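Local coordinates for protein malate oxidoreductase (PDB 1VL6) that probably catalyses the NAD-dependent oxidative decarboxylation of malate to pyruvate and carbon dioxide, as malic enzymes do, at residues Glu121-Ile125 against Arg150-Leu155; Gly136-Asp142 against Ile161-Asp167; Ile190-Val195 against Leu211-Lys217; Lys217-Ala221 against Thr248-Leu253. All blocks are in the same frame, centred on the assembly; numbering follows the deposited sequence.

Contact 1: residues Glu121-Ile125 against Arg150-Leu155; sequences EEKII and RILQRL
Bends in two side chains, Glu122 and Arg154, turn their charged ends toward each other across the helix pair. Glu122 has CG beside its backbone N and a second bend at chi2 (-63°), which swings a carboxylate rooted on the far side of helix 121-130 toward helix 147-158; Arg154 bends at chi2 and chi3 to bring its guanidinium end-on. Both terminal nitrogens then grip one oxygen, Arg154 NH1 at 2.9 Å and Arg154 NH2 at 3.3 Å from Glu122 OE1, with the two flat groups nearly coplanar. Arg154 NH1 meets Glu122 OE1 on its syn lone pair, while NH2 comes nearly along the C-O axis. Beneath this pair Ile125 CD1 lies 3.8 Å from Arg154 NH1, over one guanidinium face, so arginine suits the place by offering charge at its edge and a flat surface to a hydrocarbon. With an alanine at Arg154, Glu122 and Glu158 would probably both lose their positive mate and Ile125 CD1 the flat group over it. Beside it, Glu121 OE2 forms a salt bridge with Arg150 NH1 at 2.6 Å, although the hydrogen bond within it is weak, bent to 128°; Arg150 is also paired with Glu239. Under the charged rim, branched aliphatics fill the interface: Ile124 CD1 meets Ile151 CD1 at 3.9 Å, and Ile125 CG2 meets Leu155 CD2 at 3.8 Å. Helix 147-158 lies on the parallel sheet through Ile151 and Leu155 on Leu140, and helix 121-130 packs against it, segment axes at -35°, as in alpha/beta folds.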
loop_
_atom_site.group_PDB
_atom_site.type_symbol
_atom_site.label_atom_id
_atom_site.label_comp_id
_atom_site.label_asym_id
_atom_site.label_seq_id
_atom_site.Cartn_x
_atom_site.Cartn_y
_atom_site.Cartn_z
ATOM N N GLU A 121 -19.534 -19.152 25.978
ATOM C CA GLU A 121 -19.172 -17.786 26.374
ATOM C C GLU A 121 -17.878 -17.716 27.224
ATOM O O GLU A 121 -17.017 -16.902 26.936
ATOM C CB GLU A 121 -20.362 -17.032 27.007
ATOM C CG GLU A 121 -20.832 -17.632 28.323
ATOM C CD GLU A 121 -22.184 -17.117 28.779
ATOM O OE1 GLU A 121 -23.232 -17.528 28.234
ATOM O OE2 GLU A 121 -22.196 -16.305 29.710
ATOM N N GLU A 122 -17.711 -18.568 28.228
ATOM C CA GLU A 122 -16.524 -18.439 29.087
ATOM C C GLU A 122 -15.275 -18.673 28.267
ATOM O O GLU A 122 -14.254 -18.038 28.485
ATOM C CB GLU A 122 -16.515 -19.390 30.288
ATOM C CG GLU A 122 -17.700 -19.284 31.241
ATOM C CD GLU A 122 -17.823 -17.933 31.942
ATOM O OE1 GLU A 122 -16.815 -17.270 32.309
ATOM O OE2 GLU A 122 -18.987 -17.534 32.131
ATOM N N LYS A 123 -15.369 -19.583 27.308
ATOM C CA LYS A 123 -14.240 -19.888 26.462
ATOM C C LYS A 123 -13.868 -18.753 25.524
ATOM O O LYS A 123 -12.677 -18.389 25.428
ATOM C CB LYS A 123 -14.512 -21.188 25.743
ATOM C CG LYS A 123 -14.509 -22.338 26.761
ATOM C CD LYS A 123 -14.540 -23.693 26.118
ATOM C CE LYS A 123 -14.882 -24.763 27.154
ATOM N NZ LYS A 123 -14.957 -26.107 26.542
ATOM N N ILE A 124 -14.876 -18.134 24.899
ATOM C CA ILE A 124 -14.646 -16.936 24.091
ATOM C C ILE A 124 -13.943 -15.898 24.977
ATOM O O ILE A 124 -12.933 -15.296 24.589
ATOM C CB ILE A 124 -16.010 -16.337 23.554
ATOM C CG1 ILE A 124 -16.589 -17.161 22.423
ATOM C CG2 ILE A 124 -15.874 -14.855 23.085
ATOM C CD1 ILE A 124 -18.043 -17.002 22.299
ATOM N N ILE A 125 -14.477 -15.689 26.176
ATOM C CA ILE A 125 -13.916 -14.656 27.072
ATOM C C ILE A 125 -12.413 -14.899 27.297
ATOM O O ILE A 125 -11.585 -13.997 27.128
ATOM C CB ILE A 125 -14.668 -14.612 28.425
ATOM C CG1 ILE A 125 -16.048 -14.041 28.219
ATOM C CG2 ILE A 125 -13.946 -13.732 29.432
ATOM C CD1 ILE A 125 -16.914 -14.154 29.417
ATOM N N ARG A 150 -22.919 -10.709 28.622
ATOM C CA ARG A 150 -21.907 -11.125 29.593
ATOM C C ARG A 150 -20.528 -10.975 28.958
ATOM O O ARG A 150 -19.589 -10.515 29.631
ATOM C CB ARG A 150 -22.120 -12.585 30.033
ATOM C CG ARG A 150 -22.548 -12.839 31.499
ATOM C CD ARG A 150 -23.022 -14.336 31.815
ATOM N NE ARG A 150 -24.480 -14.579 31.646
ATOM C CZ ARG A 150 -25.137 -14.983 30.505
ATOM N NH1 ARG A 150 -24.513 -15.215 29.349
ATOM N NH2 ARG A 150 -26.463 -15.154 30.520
ATOM N N ILE A 151 -20.409 -11.328 27.669
ATOM C CA ILE A 151 -19.100 -11.278 27.028
ATOM C C ILE A 151 -18.562 -9.840 26.985
ATOM O O ILE A 151 -17.420 -9.570 27.374
ATOM C CB ILE A 151 -19.138 -11.911 25.637
ATOM C CG1 ILE A 151 -19.401 -13.412 25.764
ATOM C CG2 ILE A 151 -17.812 -11.687 24.905
ATOM C CD1 ILE A 151 -19.569 -14.114 24.445
ATOM N N LEU A 152 -19.384 -8.906 26.541
ATOM C CA LEU A 152 -18.959 -7.513 26.538
ATOM C C LEU A 152 -18.574 -7.014 27.927
ATOM O O LEU A 152 -17.564 -6.402 28.100
ATOM C CB LEU A 152 -20.040 -6.608 25.963
ATOM C CG LEU A 152 -19.678 -5.125 25.923
ATOM C CD1 LEU A 152 -18.449 -4.981 25.042
ATOM C CD2 LEU A 152 -20.851 -4.302 25.392
ATOM N N GLN A 153 -19.424 -7.267 28.905
ATOM C CA GLN A 153 -19.235 -6.727 30.216
ATOM C C GLN A 153 -17.950 -7.263 30.818
ATOM O O GLN A 153 -17.148 -6.501 31.362
ATOM C CB GLN A 153 -20.420 -7.070 31.086
ATOM C CG GLN A 153 -20.369 -6.445 32.492
ATOM C CD GLN A 153 -20.710 -7.467 33.581
ATOM O OE1 GLN A 153 -19.893 -8.371 33.908
ATOM N NE2 GLN A 153 -21.917 -7.342 34.139
ATOM N N ARG A 154 -17.745 -8.573 30.702
ATOM C CA ARG A 154 -16.581 -9.184 31.321
ATOM C C ARG A 154 -15.294 -8.673 30.686
ATOM O O ARG A 154 -14.347 -8.339 31.389
ATOM C CB ARG A 154 -16.634 -10.700 31.234
ATOM C CG ARG A 154 -17.730 -11.342 32.052
ATOM C CD ARG A 154 -17.367 -11.711 33.467
ATOM N NE ARG A 154 -16.211 -12.598 33.474
ATOM C CZ ARG A 154 -16.271 -13.922 33.294
ATOM N NH1 ARG A 154 -17.423 -14.553 33.125
ATOM N NH2 ARG A 154 -15.156 -14.617 33.268
ATOM N N LEU A 155 -15.259 -8.624 29.369
ATOM C CA LEU A 155 -14.046 -8.255 28.679
ATOM C C LEU A 155 -13.735 -6.795 28.937
ATOM O O LEU A 155 -12.568 -6.424 29.171
ATOM C CB LEU A 155 -14.158 -8.540 27.175
ATOM C CG LEU A 155 -14.270 -10.035 26.834
ATOM C CD1 LEU A 155 -14.565 -10.250 25.358
ATOM C CD2 LEU A 155 -13.035 -10.805 27.216
#

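Contact 2: residues Gly136-Asp142 against Ile161-Asp167; sequences GGINLED and IPVFHDD
Ile138 and Asn139 run beside Val163 and Phe164 as neighbouring parallel strands; the axes of the short strand segments approach to 4.6 Å, in a register that pairs Leu140 with His165. Ile138 N donates to Pro162 O (2.9 Å), Ile138 O accepts from Phe164 N, and Leu140 N donates to Phe164 O (2.8 Å). Gly136 and Gly137 lie at the start, where Gly136 O packs against Pro162 CD. With helix 147-158 between them, the strands form a beta-alpha-beta crossover in the parallel sheet of the malic enzyme N-terminal region. One face carries Ile138, Val163, His165 and Leu140, whose CD1 meets Val163 CG1 at 3.7 Å; Ile161 CD1 comes up to Ile138 CG1. On the other face, beside Phe164, the extended chi1 of Asn139 (177°) carries ND2 to two acceptors: Phe164 O, approached from above the carbonyl plane, and Asp166 OD1 at 3.0 Å. Its OD1 accepts from Lys99, which also forms salt bridges with Asp166 and Glu141, so the amide can serve donors and acceptors at once. Past the strand ends Glu141, Asp142 and Asp167 are probably the metal-binding carboxylates, as in other malic enzymes. His165 turns its ring edge to Leu140 O, while its ND1 is bonded to Gln168.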
loop_
_atom_site.group_PDB
_atom_site.type_symbol
_atom_site.label_atom_id
_atom_site.label_comp_id
_atom_site.label_asym_id
_atom_site.label_seq_id
_atom_site.Cartn_x
_atom_site.Cartn_y
_atom_site.Cartn_z
ATOM N N GLY A 136 -4.447 -3.113 20.202
ATOM C CA GLY A 136 -4.781 -1.870 20.925
ATOM C C GLY A 136 -6.229 -1.752 21.307
ATOM O O GLY A 136 -6.582 -0.888 22.105
ATOM N N GLY A 137 -7.062 -2.620 20.717
ATOM C CA GLY A 137 -8.533 -2.574 20.876
ATOM C C GLY A 137 -9.206 -3.840 20.397
ATOM O O GLY A 137 -8.654 -4.565 19.586
ATOM N N ILE A 138 -10.385 -4.134 20.931
ATOM C CA ILE A 138 -11.174 -5.276 20.515
ATOM C C ILE A 138 -12.537 -4.825 20.019
ATOM O O ILE A 138 -13.270 -4.146 20.741
ATOM C CB ILE A 138 -11.402 -6.192 21.695
ATOM C CG1 ILE A 138 -10.074 -6.582 22.360
ATOM C CG2 ILE A 138 -12.189 -7.399 21.262
ATOM C CD1 ILE A 138 -9.299 -7.701 21.655
ATOM N N ASN A 139 -12.901 -5.238 18.810
ATOM C CA ASN A 139 -14.225 -5.014 18.298
ATOM C C ASN A 139 -14.966 -6.330 18.222
ATOM O O ASN A 139 -14.718 -7.144 17.334
ATOM C CB ASN A 139 -14.163 -4.371 16.920
ATOM C CG ASN A 139 -15.550 -4.173 16.295
ATOM O OD1 ASN A 139 -15.676 -4.283 15.088
ATOM N ND2 ASN A 139 -16.577 -3.902 17.110
ATOM N N LEU A 140 -15.861 -6.551 19.164
ATOM C CA LEU A 140 -16.734 -7.732 19.143
ATOM C C LEU A 140 -17.786 -7.465 18.095
ATOM O O LEU A 140 -18.314 -6.343 18.027
ATOM C CB LEU A 140 -17.410 -7.961 20.525
ATOM C CG LEU A 140 -16.465 -8.298 21.671
ATOM C CD1 LEU A 140 -17.150 -8.174 22.964
ATOM C CD2 LEU A 140 -15.927 -9.703 21.510
ATOM N N GLU A 141 -18.074 -8.473 17.278
ATOM C CA GLU A 141 -18.989 -8.301 16.178
ATOM C C GLU A 141 -19.755 -9.590 15.911
ATOM O O GLU A 141 -19.158 -10.678 15.890
ATOM C CB GLU A 141 -18.198 -7.859 14.958
ATOM C CG GLU A 141 -19.055 -7.560 13.740
ATOM C CD GLU A 141 -19.724 -6.198 13.743
ATOM O OE1 GLU A 141 -19.093 -5.228 14.161
ATOM O OE2 GLU A 141 -20.884 -6.119 13.303
ATOM N N ASP A 142 -21.076 -9.476 15.744
ATOM C CA ASP A 142 -21.929 -10.592 15.257
ATOM C C ASP A 142 -21.835 -11.802 16.159
ATOM O O ASP A 142 -21.637 -12.961 15.699
ATOM C CB ASP A 142 -21.599 -10.937 13.777
ATOM C CG ASP A 142 -22.069 -9.847 12.796
ATOM O OD1 ASP A 142 -22.614 -8.811 13.248
ATOM O OD2 ASP A 142 -21.954 -9.944 11.557
ATOM N N ILE A 161 -7.521 -2.784 27.320
ATOM C CA ILE A 161 -7.664 -2.125 26.071
ATOM C C ILE A 161 -9.162 -2.024 25.885
ATOM O O ILE A 161 -9.878 -2.803 26.482
ATOM C CB ILE A 161 -7.036 -2.916 24.924
ATOM C CG1 ILE A 161 -7.559 -4.374 24.849
ATOM C CG2 ILE A 161 -5.605 -2.900 25.054
ATOM C CD1 ILE A 161 -7.078 -5.164 23.588
ATOM N N PRO A 162 -9.643 -1.050 25.129
ATOM C CA PRO A 162 -11.067 -0.867 24.986
ATOM C C PRO A 162 -11.678 -2.061 24.262
ATOM O O PRO A 162 -11.005 -2.697 23.426
ATOM C CB PRO A 162 -11.185 0.430 24.136
ATOM C CG PRO A 162 -9.898 0.520 23.387
ATOM C CD PRO A 162 -8.886 -0.023 24.398
ATOM N N VAL A 163 -12.919 -2.375 24.625
ATOM C CA VAL A 163 -13.679 -3.403 23.975
ATOM C C VAL A 163 -15.020 -2.806 23.648
ATOM O O VAL A 163 -15.667 -2.243 24.510
ATOM C CB VAL A 163 -13.926 -4.550 24.916
ATOM C CG1 VAL A 163 -14.656 -5.684 24.207
ATOM C CG2 VAL A 163 -12.615 -5.031 25.569
ATOM N N PHE A 164 -15.419 -2.962 22.390
ATOM C CA PHE A 164 -16.601 -2.351 21.829
ATOM C C PHE A 164 -17.328 -3.445 21.066
ATOM O O PHE A 164 -16.673 -4.194 20.340
ATOM C CB PHE A 164 -16.139 -1.287 20.847
ATOM C CG PHE A 164 -17.247 -0.525 20.159
ATOM C CD1 PHE A 164 -18.034 0.386 20.860
ATOM C CD2 PHE A 164 -17.459 -0.664 18.805
ATOM C CE1 PHE A 164 -19.030 1.106 20.217
ATOM C CE2 PHE A 164 -18.460 0.064 18.141
ATOM C CZ PHE A 164 -19.246 0.950 18.855
ATOM N N HIS A 165 -18.650 -3.548 21.229
ATOM C CA HIS A 165 -19.497 -4.425 20.373
ATOM C C HIS A 165 -20.517 -3.599 19.590
ATOM O O HIS A 165 -21.452 -3.041 20.179
ATOM C CB HIS A 165 -20.213 -5.465 21.228
ATOM C CG HIS A 165 -21.037 -6.437 20.453
ATOM N ND1 HIS A 165 -22.028 -7.186 21.041
ATOM C CD2 HIS A 165 -21.025 -6.791 19.149
ATOM C CE1 HIS A 165 -22.587 -7.967 20.133
ATOM N NE2 HIS A 165 -22.006 -7.738 18.970
ATOM N N ASP A 166 -20.312 -3.486 18.283
ATOM C CA ASP A 166 -21.194 -2.689 17.435
ATOM C C ASP A 166 -22.662 -2.800 17.689
ATOM O O ASP A 166 -23.338 -1.808 17.885
ATOM C CB ASP A 166 -21.082 -3.105 15.983
ATOM C CG ASP A 166 -20.007 -2.432 15.317
ATOM O OD1 ASP A 166 -18.850 -2.889 15.419
ATOM O OD2 ASP A 166 -20.293 -1.369 14.712
ATOM N N ASP A 167 -23.157 -4.016 17.561
ATOM C CA ASP A 167 -24.589 -4.257 17.549
ATOM C C ASP A 167 -25.244 -3.811 18.824
ATOM O O ASP A 167 -26.430 -3.529 18.843
ATOM C CB ASP A 167 -24.857 -5.747 17.332
ATOM C CG ASP A 167 -24.323 -6.223 15.980
ATOM O OD1 ASP A 167 -25.050 -5.812 15.024
ATOM O OD2 ASP A 167 -23.205 -6.873 15.795
#

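Contact 3: residues Ile190-Val195 against Leu211-Lys217; sequences IEEVKV and LLDLGVK
Ile190 and Val216 make the close-packed part of this contact. A chi1 of -167° points the longer branch of Ile190 away from its own backbone N and across Val216 at about a right angle, bringing CG1 to 3.5 Å from Val216 CG2, while its CD1 continues toward Leu214 CB at 4.2 Å. Val216 uses its other methyl as well: CG1 lies 3.7 Å from Val195 CG2, so one beta-branched residue fills the angle between the entering segment and the strand. Further in, Val195 CG1 and Leu211 CD1 meet tip to tip at 3.9 Å. No hydrogen bond crosses between the segments; the nearest equivalent is a CA-H...O contact from Val216 CA to Ile190 O at 3.5 Å. The solvent side is thinner. Glu191 and Lys217 are exposed, their charged ends lead away from the opposite segment, and they touch it chiefly near their backbones, as with Lys217 CB 4.0 Å from Glu191 O. Gly215 turns the chain from helix 202-214 toward strand 218-223: its positive phi (131°) ends the helix in a Schellman motif, with Gly215 N and Val216 N both bonded to Leu211 O, and a side chain there would jam against the preceding carbonyl. The contact belongs to the beta-alpha-beta unit of strand 194-198, helix 202-214 and strand 218-223; Phe179 of helix 166-186 packs on Ile190, Leu211 and Val216, and Val195 touches strand 266-269, which flanks strand 194-198 on the side away from 218-223.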
loop_
_atom_site.group_PDB
_atom_site.type_symbol
_atom_site.label_atom_id
_atom_site.label_comp_id
_atom_site.label_asym_id
_atom_site.label_seq_id
_atom_site.Cartn_x
_atom_site.Cartn_y
_atom_site.Cartn_z
ATOM N N ILE A 190 -38.620 15.394 26.044
ATOM C CA ILE A 190 -38.116 14.034 26.175
ATOM C C ILE A 190 -38.676 13.277 27.382
ATOM O O ILE A 190 -38.921 12.095 27.313
ATOM C CB ILE A 190 -36.557 14.022 26.210
ATOM C CG1 ILE A 190 -36.031 12.598 26.026
ATOM C CG2 ILE A 190 -36.067 14.574 27.511
ATOM C CD1 ILE A 190 -34.582 12.534 25.682
ATOM N N GLU A 191 -38.862 13.981 28.481
ATOM C CA GLU A 191 -39.471 13.381 29.655
ATOM C C GLU A 191 -40.993 13.101 29.454
ATOM O O GLU A 191 -41.599 12.488 30.321
ATOM C CB GLU A 191 -39.212 14.209 30.918
ATOM C CG GLU A 191 -39.967 15.528 31.027
ATOM C CD GLU A 191 -39.360 16.714 30.278
ATOM O OE1 GLU A 191 -38.331 16.576 29.547
ATOM O OE2 GLU A 191 -39.946 17.814 30.448
ATOM N N GLU A 192 -41.591 13.525 28.336
ATOM C CA GLU A 192 -43.036 13.288 28.133
ATOM C C GLU A 192 -43.400 12.302 27.045
ATOM O O GLU A 192 -44.494 11.823 27.046
ATOM C CB GLU A 192 -43.781 14.578 27.875
ATOM C CG GLU A 192 -43.532 15.621 28.967
ATOM C CD GLU A 192 -44.365 16.850 28.785
ATOM O OE1 GLU A 192 -44.885 17.054 27.666
ATOM O OE2 GLU A 192 -44.500 17.605 29.766
ATOM N N VAL A 193 -42.480 11.929 26.170
ATOM C CA VAL A 193 -42.817 11.025 25.070
ATOM C C VAL A 193 -42.870 9.553 25.445
ATOM O O VAL A 193 -42.081 9.103 26.288
ATOM C CB VAL A 193 -41.846 11.152 23.858
ATOM C CG1 VAL A 193 -42.065 12.452 23.197
ATOM C CG2 VAL A 193 -40.417 11.003 24.288
ATOM N N LYS A 194 -43.780 8.822 24.777
ATOM C CA LYS A 194 -43.869 7.379 24.885
ATOM C C LYS A 194 -43.115 6.770 23.709
ATOM O O LYS A 194 -43.469 7.038 22.545
ATOM C CB LYS A 194 -45.318 6.958 24.823
ATOM C CG LYS A 194 -45.606 5.460 24.859
ATOM C CD LYS A 194 -47.109 5.128 24.617
ATOM C CE LYS A 194 -47.523 3.806 25.298
ATOM N NZ LYS A 194 -48.723 3.160 24.673
ATOM N N VAL A 195 -42.098 5.963 24.011
ATOM C CA VAL A 195 -41.268 5.370 23.016
ATOM C C VAL A 195 -41.350 3.868 23.089
ATOM O O VAL A 195 -41.038 3.295 24.125
ATOM C CB VAL A 195 -39.825 5.722 23.256
ATOM C CG1 VAL A 195 -38.941 5.134 22.104
ATOM C CG2 VAL A 195 -39.653 7.234 23.385
ATOM N N LEU A 211 -31.876 5.380 26.016
ATOM C CA LEU A 211 -33.020 6.300 26.075
ATOM C C LEU A 211 -33.309 6.691 27.518
ATOM O O LEU A 211 -33.580 7.865 27.815
ATOM C CB LEU A 211 -34.268 5.716 25.421
ATOM C CG LEU A 211 -34.164 5.448 23.915
ATOM C CD1 LEU A 211 -35.356 4.621 23.429
ATOM C CD2 LEU A 211 -34.054 6.723 23.136
ATOM N N LEU A 212 -33.224 5.724 28.423
ATOM C CA LEU A 212 -33.459 6.061 29.821
ATOM C C LEU A 212 -32.406 7.017 30.318
ATOM O O LEU A 212 -32.757 7.995 30.871
ATOM C CB LEU A 212 -33.551 4.840 30.712
ATOM C CG LEU A 212 -34.739 3.899 30.413
ATOM C CD1 LEU A 212 -34.522 2.494 31.027
ATOM C CD2 LEU A 212 -36.102 4.463 30.823
ATOM N N ASP A 213 -31.138 6.747 30.091
ATOM C CA ASP A 213 -30.062 7.685 30.421
ATOM C C ASP A 213 -30.300 9.065 29.875
ATOM O O ASP A 213 -29.936 10.034 30.518
ATOM C CB ASP A 213 -28.765 7.300 29.742
ATOM C CG ASP A 213 -27.941 6.417 30.531
ATOM O OD1 ASP A 213 -28.363 6.051 31.656
ATOM O OD2 ASP A 213 -26.837 6.017 30.066
ATOM N N LEU A 214 -30.791 9.142 28.640
ATOM C CA LEU A 214 -30.969 10.422 27.980
ATOM C C LEU A 214 -32.111 11.242 28.580
ATOM O O LEU A 214 -32.073 12.471 28.535
ATOM C CB LEU A 214 -31.118 10.277 26.466
ATOM C CG LEU A 214 -29.792 10.014 25.721
ATOM C CD1 LEU A 214 -30.062 9.688 24.281
ATOM C CD2 LEU A 214 -28.858 11.196 25.831
ATOM N N GLY A 215 -33.072 10.576 29.206
ATOM C CA GLY A 215 -34.137 11.257 29.914
ATOM C C GLY A 215 -35.555 10.806 29.633
ATOM O O GLY A 215 -36.505 11.357 30.215
ATOM N N VAL A 216 -35.709 9.828 28.739
ATOM C CA VAL A 216 -37.004 9.321 28.400
ATOM C C VAL A 216 -37.553 8.591 29.623
ATOM O O VAL A 216 -36.814 7.895 30.285
ATOM C CB VAL A 216 -36.901 8.383 27.171
ATOM C CG1 VAL A 216 -38.228 7.839 26.794
ATOM C CG2 VAL A 216 -36.323 9.110 26.008
ATOM N N LYS A 217 -38.835 8.763 29.919
ATOM C CA LYS A 217 -39.404 8.170 31.095
ATOM C C LYS A 217 -40.353 7.076 30.718
ATOM O O LYS A 217 -40.352 6.042 31.344
ATOM C CB LYS A 217 -39.985 9.249 32.047
ATOM C CG LYS A 217 -38.842 10.199 32.594
ATOM C CD LYS A 217 -38.948 10.636 34.048
ATOM C CE LYS A 217 -37.644 11.330 34.535
ATOM N NZ LYS A 217 -36.333 10.547 34.314
#

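Contact 4: residues Lys217-Ala221 against Thr248-Leu253; sequences KNVVA and TNPERL
Between Asn218 and Glu251 sits a water gripped from several sides: it lies 2.6 Å from Asn218 OD1, 2.8 Å from Asn249 OD1, and accepts from Glu251 N. Swung out by a chi1 of -165°, the Asn218 amide also leans on Pro250, OD1 to CD, and sends ND2 in a weak bond to Glu251 OE1 at 3.3 Å. A leucine in its place would probably leave that water and Glu251 without their amide partner. The straightest link is Asn249 N to Val219 O, 2.9 Å. Asn249, at left-handed backbone angles that asparagine tolerates well, opens a type I turn and clasps the residue just beyond it, Leu253: ND2 donates to Leu253 O at 2.7 Å and OD1 accepts from Leu253 N. Thr248 OG1 bonds Ile244 O and, through a second water, Ala221 N, while its CG2 faces Val219 CG1. The loop thus lies along strand 218-223, with Val208 of helix 202-214 against Val219 and Thr248, and Ile227 of strand 226-227 against Val220 and Leu253.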
loop_
_atom_site.group_PDB
_atom_site.type_symbol
_atom_site.label_atom_id
_atom_site.label_comp_id
_atom_site.label_asym_id
_atom_site.label_seq_id
_atom_site.Cartn_x
_atom_site.Cartn_y
_atom_site.Cartn_z
ATOM N N LYS A 217 -38.835 8.763 29.919
ATOM C CA LYS A 217 -39.404 8.170 31.095
ATOM C C LYS A 217 -40.353 7.076 30.718
ATOM O O LYS A 217 -40.352 6.042 31.344
ATOM C CB LYS A 217 -39.985 9.249 32.047
ATOM C CG LYS A 217 -38.842 10.199 32.594
ATOM C CD LYS A 217 -38.948 10.636 34.048
ATOM C CE LYS A 217 -37.644 11.330 34.535
ATOM N NZ LYS A 217 -36.333 10.547 34.314
ATOM N N ASN A 218 -41.125 7.246 29.669
ATOM C CA ASN A 218 -42.015 6.203 29.234
ATOM C C ASN A 218 -41.469 5.359 28.069
ATOM O O ASN A 218 -41.869 5.500 26.929
ATOM C CB ASN A 218 -43.363 6.802 28.891
ATOM C CG ASN A 218 -44.415 5.749 28.788
ATOM O OD1 ASN A 218 -44.123 4.555 28.979
ATOM N ND2 ASN A 218 -45.641 6.160 28.495
ATOM N N VAL A 219 -40.560 4.461 28.384
ATOM C CA VAL A 219 -40.069 3.507 27.396
ATOM C C VAL A 219 -40.849 2.220 27.566
ATOM O O VAL A 219 -40.988 1.719 28.672
ATOM C CB VAL A 219 -38.601 3.178 27.584
ATOM C CG1 VAL A 219 -38.136 2.185 26.533
ATOM C CG2 VAL A 219 -37.740 4.449 27.532
ATOM N N VAL A 220 -41.365 1.704 26.460
ATOM C CA VAL A 220 -42.120 0.467 26.477
ATOM C C VAL A 220 -41.399 -0.543 25.600
ATOM O O VAL A 220 -41.284 -0.334 24.396
ATOM C CB VAL A 220 -43.547 0.705 25.983
ATOM C CG1 VAL A 220 -44.349 -0.582 26.009
ATOM C CG2 VAL A 220 -44.231 1.757 26.857
ATOM N N ALA A 221 -40.908 -1.599 26.228
ATOM C CA ALA A 221 -40.156 -2.653 25.576
ATOM C C ALA A 221 -41.087 -3.781 25.122
ATOM O O ALA A 221 -42.012 -4.190 25.852
ATOM C CB ALA A 221 -39.159 -3.220 26.542
ATOM N N THR A 248 -38.761 -0.267 32.944
ATOM C CA THR A 248 -39.583 0.255 31.818
ATOM C C THR A 248 -41.048 0.235 32.144
ATOM O O THR A 248 -41.439 -0.160 33.206
ATOM C CB THR A 248 -39.378 -0.525 30.518
ATOM O OG1 THR A 248 -39.415 -1.917 30.796
ATOM C CG2 THR A 248 -38.011 -0.239 29.935
ATOM N N ASN A 249 -41.841 0.712 31.213
ATOM C CA ASN A 249 -43.283 0.610 31.265
ATOM C C ASN A 249 -43.916 1.137 32.543
ATOM O O ASN A 249 -44.566 0.391 33.287
ATOM C CB ASN A 249 -43.660 -0.821 31.000
ATOM C CG ASN A 249 -45.105 -0.980 30.743
ATOM O OD1 ASN A 249 -45.817 -0.010 30.407
ATOM N ND2 ASN A 249 -45.573 -2.202 30.877
ATOM N N PRO A 250 -43.734 2.425 32.797
ATOM C CA PRO A 250 -44.268 3.068 34.010
ATOM C C PRO A 250 -45.778 2.980 34.179
ATOM O O PRO A 250 -46.239 2.785 35.322
ATOM C CB PRO A 250 -43.845 4.531 33.867
ATOM C CG PRO A 250 -43.370 4.689 32.442
ATOM C CD PRO A 250 -42.955 3.359 31.978
ATOM N N GLU A 251 -46.509 3.117 33.070
ATOM C CA GLU A 251 -47.966 2.943 33.043
ATOM C C GLU A 251 -48.388 1.498 33.260
ATOM O O GLU A 251 -49.582 1.228 33.409
ATOM C CB GLU A 251 -48.591 3.406 31.714
ATOM C CG GLU A 251 -48.583 4.904 31.468
ATOM C CD GLU A 251 -48.794 5.277 30.000
ATOM O OE1 GLU A 251 -48.423 4.487 29.095
ATOM O OE2 GLU A 251 -49.291 6.398 29.728
ATOM N N ARG A 252 -47.427 0.569 33.301
ATOM C CA ARG A 252 -47.727 -0.850 33.577
ATOM C C ARG A 252 -48.698 -1.429 32.545
ATOM O O ARG A 252 -49.586 -2.171 32.858
ATOM C CB ARG A 252 -48.215 -1.015 35.011
ATOM C CG ARG A 252 -47.443 -0.139 35.962
ATOM C CD ARG A 252 -47.724 -0.411 37.418
ATOM N NE ARG A 252 -46.691 -1.287 37.945
ATOM C CZ ARG A 252 -46.903 -2.318 38.745
ATOM N NH1 ARG A 252 -48.129 -2.636 39.148
ATOM N NH2 ARG A 252 -45.870 -3.052 39.143
ATOM N N LEU A 253 -48.484 -1.063 31.295
ATOM C CA LEU A 253 -49.170 -1.645 30.149
ATOM C C LEU A 253 -48.889 -3.125 29.912
ATOM O O LEU A 253 -47.786 -3.626 30.211
ATOM C CB LEU A 253 -48.684 -0.931 28.891
ATOM C CG LEU A 253 -49.088 0.546 28.793
ATOM C CD1 LEU A 253 -48.515 1.115 27.532
ATOM C CD2 LEU A 253 -50.605 0.682 28.818
HETATM O O HOH W 1 -45.646 2.816 30.145
HETATM O O HOH W 2 -41.634 -2.469 28.924
#

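How the contacts relate
The four contacts fall into two pairs. Contacts 1 and 2, centres 12 Å apart, share one alpha/beta layer: Leu152 CD1 of contact 1 packs 4.0 Å from Leu140 CD1 of contact 2, so helix 147-158 covers the sheet beyond whose strand ends lie Glu141, Asp142 and Asp167, the probable metal carboxylates by analogy with the family. Contacts 3 and 4, centres 10 Å apart, share Lys217 and lie in the NAD-binding domain; Val195 O to Val220 N, 2.8 Å, probably joins their strands by a hydrogen bond. Ala221 lies near a glycine-rich pattern of Rossmann type, consistent with a dinucleotide site. Contacts 2 and 3 are about 27 Å apart between centres, bridged in sequence by helix 166-186.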